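Alpha-1,2-mannosidase (Trichoderma reesei, PDB 1HCU) is a calcium-dependent glycoside hydrolase that cleaves alpha-1,2-linked mannose residues, probably trimming the high-mannose glycans of glycoproteins. Local coordinates at residues A17-A22 and E456-A461; T64-G69 and D114-P119; A420-C425 and S429-I434. All blocks are in the same frame, centred on the assembly; numbering follows the deposited sequence.

Interaction 1. Residues A17-A22 and E456-A461; sequences AAVKAA and EALKYA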
# COMPACT_ATOMS: atom_id res chain seq x y z
N ALA A 17 -12.70 -16.71 9.33
CA ALA A 17 -12.48 -16.88 10.76
C ALA A 17 -10.99 -17.07 11.05
O ALA A 17 -10.47 -16.53 12.03
CB ALA A 17 -13.28 -18.08 11.29
N ALA A 18 -10.30 -17.84 10.20
CA ALA A 18 -8.87 -18.07 10.39
C ALA A 18 -8.08 -16.76 10.35
O ALA A 18 -7.21 -16.52 11.19
CB ALA A 18 -8.34 -19.04 9.34
N VAL A 19 -8.40 -15.90 9.38
CA VAL A 19 -7.71 -14.62 9.26
C VAL A 19 -8.03 -13.75 10.48
O VAL A 19 -7.15 -13.10 11.04
CB VAL A 19 -8.15 -13.88 7.97
CG1 VAL A 19 -7.41 -12.55 7.84
CG2 VAL A 19 -7.89 -14.76 6.77
N LYS A 20 -9.29 -13.78 10.90
CA LYS A 20 -9.71 -13.02 12.06
C LYS A 20 -8.93 -13.52 13.28
O LYS A 20 -8.52 -12.74 14.14
CB LYS A 20 -11.22 -13.16 12.25
CG LYS A 20 -11.78 -12.28 13.33
CD LYS A 20 -13.30 -12.33 13.37
CE LYS A 20 -13.81 -11.46 14.50
NZ LYS A 20 -15.28 -11.40 14.56
N ALA A 21 -8.71 -14.84 13.35
CA ALA A 21 -7.97 -15.44 14.45
C ALA A 21 -6.50 -14.99 14.45
O ALA A 21 -5.92 -14.76 15.51
CB ALA A 21 -8.06 -16.97 14.38
N ALA A 22 -5.90 -14.87 13.26
CA ALA A 22 -4.51 -14.42 13.15
C ALA A 22 -4.40 -12.96 13.59
O ALA A 22 -3.40 -12.56 14.20
CB ALA A 22 -4.01 -14.57 11.72
N GLU A 456 -3.11 -3.98 6.27
CA GLU A 456 -3.24 -4.49 4.91
C GLU A 456 -3.31 -5.99 4.67
O GLU A 456 -4.31 -6.49 4.16
CB GLU A 456 -2.09 -3.92 4.08
CG GLU A 456 -1.96 -2.41 4.13
CD GLU A 456 -1.02 -1.89 3.04
OE1 GLU A 456 0.12 -1.48 3.37
OE2 GLU A 456 -1.42 -1.90 1.86
N ALA A 457 -2.24 -6.70 4.99
CA ALA A 457 -2.23 -8.13 4.76
C ALA A 457 -3.46 -8.81 5.35
O ALA A 457 -4.16 -9.54 4.65
CB ALA A 457 -0.97 -8.74 5.31
N LEU A 458 -3.73 -8.58 6.63
CA LEU A 458 -4.88 -9.22 7.28
C LEU A 458 -6.23 -8.68 6.81
O LEU A 458 -7.24 -9.39 6.84
CB LEU A 458 -4.74 -9.10 8.81
CG LEU A 458 -3.59 -9.92 9.43
CD1 LEU A 458 -3.48 -9.64 10.93
CD2 LEU A 458 -3.85 -11.40 9.21
N LYS A 459 -6.24 -7.43 6.36
CA LYS A 459 -7.45 -6.79 5.86
C LYS A 459 -7.86 -7.40 4.51
O LYS A 459 -8.99 -7.84 4.34
CB LYS A 459 -7.20 -5.28 5.71
CG LYS A 459 -8.31 -4.51 5.01
CD LYS A 459 -9.23 -3.82 5.97
CE LYS A 459 -8.96 -2.31 6.07
NZ LYS A 459 -7.66 -1.95 6.70
N TYR A 460 -6.95 -7.42 3.54
CA TYR A 460 -7.30 -7.99 2.23
C TYR A 460 -7.59 -9.48 2.33
O TYR A 460 -8.52 -9.97 1.69
CB TYR A 460 -6.18 -7.73 1.21
CG TYR A 460 -6.05 -6.27 0.80
CD1 TYR A 460 -7.12 -5.59 0.20
CD2 TYR A 460 -4.87 -5.56 1.04
CE1 TYR A 460 -7.01 -4.23 -0.14
CE2 TYR A 460 -4.75 -4.21 0.69
CZ TYR A 460 -5.82 -3.55 0.11
OH TYR A 460 -5.71 -2.21 -0.21
N ALA A 461 -6.81 -10.20 3.14
CA ALA A 461 -7.01 -11.64 3.31
C ALA A 461 -8.41 -11.93 3.84
O ALA A 461 -9.10 -12.84 3.37
CB ALA A 461 -5.96 -12.21 4.26
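V19 lies at the centre of the contact, its two methyl branches set against the backbone and side chains of the facing helix. CG1 comes down on the carbonyl oxygen of L458, with V19 CG1 and L458 O only 3.3 Å apart, a close approach of a methyl group to a peptide oxygen. The same branch meets the methyl of A461 (V19 CG1 to A461 CB, 3.9 Å), while V19 CG2 lies 4.1 Å from A461 CB, so that methyl is touched by both prongs of the valine. CG1 stands anti to the backbone N of V19 (chi1 -179°), which carries it onto L458. L458 replies with one branch: CD2 reaches V19 CG1 at 4.0 Å and the methyl of A22, one turn along, at the same distance from A22 CB. Cutting V19 back to an alanine removes both branches and would probably open a gap over L458 O and leave the methyl of A461 without its valine partner. The two segments run nearly antiparallel, their short axes 9.5 Å apart at an angle of 161°. Such helix-against-helix packing is the building principle of the (alpha/alpha)7 barrel of family 47 glycosidases, and here it joins helix 13-33, near the start of the chain, to helix 451-465, near its end. Alanines at A22 and A461 keep both surfaces low where the helices meet. L418 of helix 408-425 lies against V19 and A461, while Y462 and F465, further along helix 451-465, also touch V19. On another face of that helix the buried amine of K459 makes a salt bridge to D63 and hydrogen bonds to A455 O and A487 O.

Interaction 2. Residues T64-G69 and D114-P119; sequences TAILMG and DLLRGP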
# COMPACT_ATOMS: atom_id res chain seq x y z
N THR A 64 -9.25 -2.25 10.45
CA THR A 64 -9.32 -3.67 10.16
C THR A 64 -10.17 -4.30 11.26
O THR A 64 -11.03 -5.14 10.99
CB THR A 64 -7.92 -4.32 10.15
OG1 THR A 64 -7.13 -3.73 9.11
CG2 THR A 64 -8.02 -5.82 9.89
N ALA A 65 -9.96 -3.85 12.50
CA ALA A 65 -10.72 -4.35 13.65
C ALA A 65 -12.19 -4.01 13.51
O ALA A 65 -13.06 -4.75 13.97
CB ALA A 65 -10.17 -3.74 14.94
N ILE A 66 -12.49 -2.88 12.88
CA ILE A 66 -13.87 -2.46 12.69
C ILE A 66 -14.58 -3.37 11.69
O ILE A 66 -15.70 -3.82 11.94
CB ILE A 66 -13.96 -1.00 12.19
CG1 ILE A 66 -13.55 -0.04 13.30
CG2 ILE A 66 -15.37 -0.69 11.72
CD1 ILE A 66 -13.43 1.39 12.84
N LEU A 67 -13.93 -3.66 10.57
CA LEU A 67 -14.51 -4.51 9.52
C LEU A 67 -14.69 -5.95 9.98
O LEU A 67 -15.50 -6.69 9.42
CB LEU A 67 -13.64 -4.47 8.26
CG LEU A 67 -13.38 -3.09 7.64
CD1 LEU A 67 -12.44 -3.23 6.46
CD2 LEU A 67 -14.70 -2.48 7.20
N MET A 68 -13.92 -6.36 10.99
CA MET A 68 -13.99 -7.71 11.51
C MET A 68 -15.01 -7.83 12.63
O MET A 68 -15.30 -8.92 13.11
CB MET A 68 -12.62 -8.15 12.03
CG MET A 68 -11.59 -8.37 10.94
SD MET A 68 -9.95 -8.72 11.62
CE MET A 68 -9.18 -9.60 10.26
N GLY A 69 -15.57 -6.70 13.07
CA GLY A 69 -16.55 -6.75 14.13
C GLY A 69 -15.93 -6.93 15.51
O GLY A 69 -16.58 -7.43 16.43
N ASP A 114 -14.69 7.45 8.76
CA ASP A 114 -15.70 7.20 7.74
C ASP A 114 -16.50 5.92 8.01
O ASP A 114 -17.70 5.88 7.78
CB ASP A 114 -15.09 7.15 6.34
CG ASP A 114 -14.82 8.54 5.76
OD1 ASP A 114 -15.50 9.50 6.17
OD2 ASP A 114 -13.94 8.67 4.88
N LEU A 115 -15.83 4.88 8.49
CA LEU A 115 -16.53 3.63 8.77
C LEU A 115 -17.45 3.76 9.99
O LEU A 115 -18.62 3.36 9.93
CB LEU A 115 -15.53 2.49 8.97
CG LEU A 115 -14.69 2.09 7.75
CD1 LEU A 115 -13.68 1.03 8.15
CD2 LEU A 115 -15.58 1.57 6.64
N LEU A 116 -16.93 4.33 11.07
CA LEU A 116 -17.72 4.48 12.30
C LEU A 116 -18.90 5.46 12.17
O LEU A 116 -19.79 5.47 13.01
CB LEU A 116 -16.80 4.90 13.46
CG LEU A 116 -15.78 3.82 13.86
CD1 LEU A 116 -14.99 4.27 15.07
CD2 LEU A 116 -16.51 2.52 14.16
N ARG A 117 -18.89 6.28 11.12
CA ARG A 117 -19.98 7.22 10.88
C ARG A 117 -20.86 6.71 9.75
O ARG A 117 -21.95 7.22 9.52
CB ARG A 117 -19.46 8.60 10.51
CG ARG A 117 -18.76 9.32 11.62
CD ARG A 117 -18.73 10.79 11.34
NE ARG A 117 -20.05 11.38 11.50
CZ ARG A 117 -20.39 12.57 11.01
NH1 ARG A 117 -19.50 13.28 10.33
NH2 ARG A 117 -21.62 13.05 11.20
N GLY A 118 -20.37 5.69 9.05
CA GLY A 118 -21.12 5.13 7.95
C GLY A 118 -21.77 3.79 8.23
O GLY A 118 -22.50 3.64 9.22
N PRO A 119 -21.50 2.78 7.39
CA PRO A 119 -22.05 1.43 7.51
C PRO A 119 -21.53 0.56 8.65
O PRO A 119 -21.89 -0.60 8.75
CB PRO A 119 -21.74 0.82 6.15
CG PRO A 119 -20.38 1.39 5.88
CD PRO A 119 -20.52 2.85 6.29
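I66 and L116 meet with their side chains slanted across each other, whereas L67 and L115 are set at about a right angle. In the first pair the end of the isoleucine does the touching: I66 CD1 nestles against the branch point of L116, 3.5 Å from L116 CG, and lies equally near L116 CD2. The other leucine methyl is farther off, with L116 CD1 4.0 Å from I66 CD1. The L116 fork thus receives the isoleucine tip mainly at its CG and CD2 side. The branch methyl of I66 is shared by the two leucines, I66 CG2 lying 4.2 Å from both L115 CB and L116 CD2. In the second pair L67 CD2 approaches L115 CD1 to 3.8 Å, one methyl against another, with L115 CD2 a little more distant. L67 does not leave its backbone pointing at the other segment; with CG anti to its own carbonyl carbon (chi1 -57°) and CD1 extending the chain, the other methyl, CD2, turns to L115. All of this is apolar contact between the last turns of helix 56-67 and helix 98-117, two members of the helical barrel of family 47 with helix 71-80 between them in sequence. That intervening helix lines the same core, V74 touching I66 and L78 touching L116. After its last turn the first helix stops in a Schellman motif at G69, whose positive phi of 78° would press a side chain onto the preceding carbonyl; G69 N bonds back to I66 O at 3.1 Å. F120 covers I66 and L67, while V471 lies against both L67 and L115. Away from this apolar patch, the carboxylate of D114 is held by a salt bridge to R187 and a hydrogen bond from S491 N.

Interaction 3. Residues A420-C425 and S429-I434; sequences AIEDAC and SAYSSI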
# COMPACT_ATOMS: atom_id res chain seq x y z
N ALA A 420 0.67 -20.19 3.62
CA ALA A 420 2.12 -20.24 3.52
C ALA A 420 2.73 -19.20 4.45
O ALA A 420 3.70 -19.47 5.17
CB ALA A 420 2.57 -19.99 2.09
N ILE A 421 2.13 -18.01 4.47
CA ILE A 421 2.60 -16.92 5.31
C ILE A 421 2.56 -17.27 6.81
O ILE A 421 3.56 -17.09 7.51
CB ILE A 421 1.77 -15.64 5.07
CG1 ILE A 421 2.08 -15.08 3.68
CG2 ILE A 421 2.06 -14.61 6.16
CD1 ILE A 421 1.22 -13.89 3.29
N GLU A 422 1.43 -17.76 7.31
CA GLU A 422 1.39 -18.07 8.73
C GLU A 422 2.18 -19.30 9.14
O GLU A 422 2.67 -19.37 10.27
CB GLU A 422 -0.05 -18.15 9.25
CG GLU A 422 -1.00 -19.06 8.52
CD GLU A 422 -2.37 -19.06 9.18
OE1 GLU A 422 -2.82 -17.98 9.62
OE2 GLU A 422 -3.01 -20.14 9.25
N ASP A 423 2.33 -20.27 8.24
CA ASP A 423 3.10 -21.46 8.58
C ASP A 423 4.58 -21.13 8.77
O ASP A 423 5.25 -21.75 9.59
CB ASP A 423 2.94 -22.55 7.51
CG ASP A 423 1.54 -23.14 7.46
OD1 ASP A 423 0.89 -23.26 8.52
OD2 ASP A 423 1.08 -23.49 6.35
N ALA A 424 5.09 -20.16 8.02
CA ALA A 424 6.50 -19.80 8.14
C ALA A 424 6.74 -18.55 8.99
O ALA A 424 7.76 -18.45 9.66
CB ALA A 424 7.10 -19.61 6.75
N CYS A 425 5.80 -17.62 8.97
CA CYS A 425 5.95 -16.38 9.73
C CYS A 425 5.47 -16.45 11.18
O CYS A 425 5.76 -15.56 11.98
CB CYS A 425 5.28 -15.24 8.98
SG CYS A 425 6.05 -14.92 7.39
N SER A 429 5.15 -14.62 20.00
CA SER A 429 3.78 -14.30 20.40
C SER A 429 2.80 -14.10 19.24
O SER A 429 1.59 -14.15 19.44
CB SER A 429 3.76 -13.05 21.28
OG SER A 429 4.71 -13.15 22.33
N ALA A 430 3.32 -13.85 18.03
CA ALA A 430 2.45 -13.64 16.88
C ALA A 430 3.08 -14.03 15.54
O ALA A 430 3.30 -15.21 15.28
CB ALA A 430 2.00 -12.18 16.83
N TYR A 431 3.36 -13.04 14.70
CA TYR A 431 3.96 -13.27 13.39
C TYR A 431 5.11 -12.30 13.17
O TYR A 431 5.13 -11.19 13.70
CB TYR A 431 2.91 -13.13 12.28
CG TYR A 431 1.72 -14.06 12.44
CD1 TYR A 431 0.66 -13.72 13.28
CD2 TYR A 431 1.70 -15.32 11.83
CE1 TYR A 431 -0.40 -14.61 13.50
CE2 TYR A 431 0.66 -16.22 12.05
CZ TYR A 431 -0.39 -15.86 12.89
OH TYR A 431 -1.41 -16.76 13.16
N SER A 432 6.07 -12.71 12.35
CA SER A 432 7.23 -11.88 12.12
C SER A 432 7.81 -12.00 10.72
O SER A 432 7.51 -12.95 9.99
CB SER A 432 8.31 -12.23 13.15
OG SER A 432 9.55 -11.63 12.83
N SER A 433 8.63 -11.03 10.37
CA SER A 433 9.31 -11.01 9.08
C SER A 433 10.25 -12.21 9.10
O SER A 433 10.73 -12.60 10.16
CB SER A 433 10.15 -9.74 8.94
OG SER A 433 9.38 -8.58 9.23
N ILE A 434 10.50 -12.77 7.93
CA ILE A 434 11.38 -13.92 7.80
C ILE A 434 12.58 -13.64 6.89
O ILE A 434 12.50 -12.84 5.96
CB ILE A 434 10.60 -15.14 7.26
CG1 ILE A 434 9.81 -14.74 6.01
CG2 ILE A 434 9.69 -15.67 8.35
CD1 ILE A 434 9.14 -15.90 5.30
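With CG placed between its backbone N and carbonyl carbon (chi1 52°), E422 sends its chain alongside Y431, the two pointing the same way; Y431 CG, anti to its own carbonyl carbon, turns the ring towards the helix. The carboxylate and ring planes are 13° apart, but the closest touch is lower down, where E422 CB meets Y431 CE2 at 3.5 Å. The carbonyl of C425, in the last turn of the helix, takes the one hydrogen bond across the contact: S432 N donates to C425 O at 2.9 Å with an N-H...O angle of 151°, tilted somewhat from the carbonyl plane. Y431 CA adds a CA-H...O contact to that oxygen, 3.2 Å from C425 O. Beyond the bond, C425 SG packs on I434, 3.8 Å from I434 CG2, and that methyl also reaches A424 O at 3.6 Å. S432 OG donates to S433 O and has a further bond with D448 N. The contact folds a short antiparallel hairpin, strands 426-427 and 430-431, back onto the end of helix 408-425. The Y431 ring reaches onward to A22 and S26 of helix 13-33 and meets W453 of helix 451-465 with planes at about 45°.

Overall arrangement
Interactions 2 and 3 are both nested within the long chain loop that interaction 1 closes, and each touches it. Towards interaction 2, centres 15 Å apart, the links are polar and apolar: K20 NZ lies 2.9 Å from M68 O and K459 NZ 3.0 Å from T64 OG1, both probable hydrogen bonds, while K459 CD packs on L67 CD1. Towards interaction 3, centres 13 Å apart, A22 CB lies 3.7 Å from Y431 OH. Interactions 2 and 3 do not meet, their nearest atoms being about 11 Å apart. Interaction 3 comes near the probable catalytic site: the I434 side chain is about 9 Å from that of E353, a predicted proton donor.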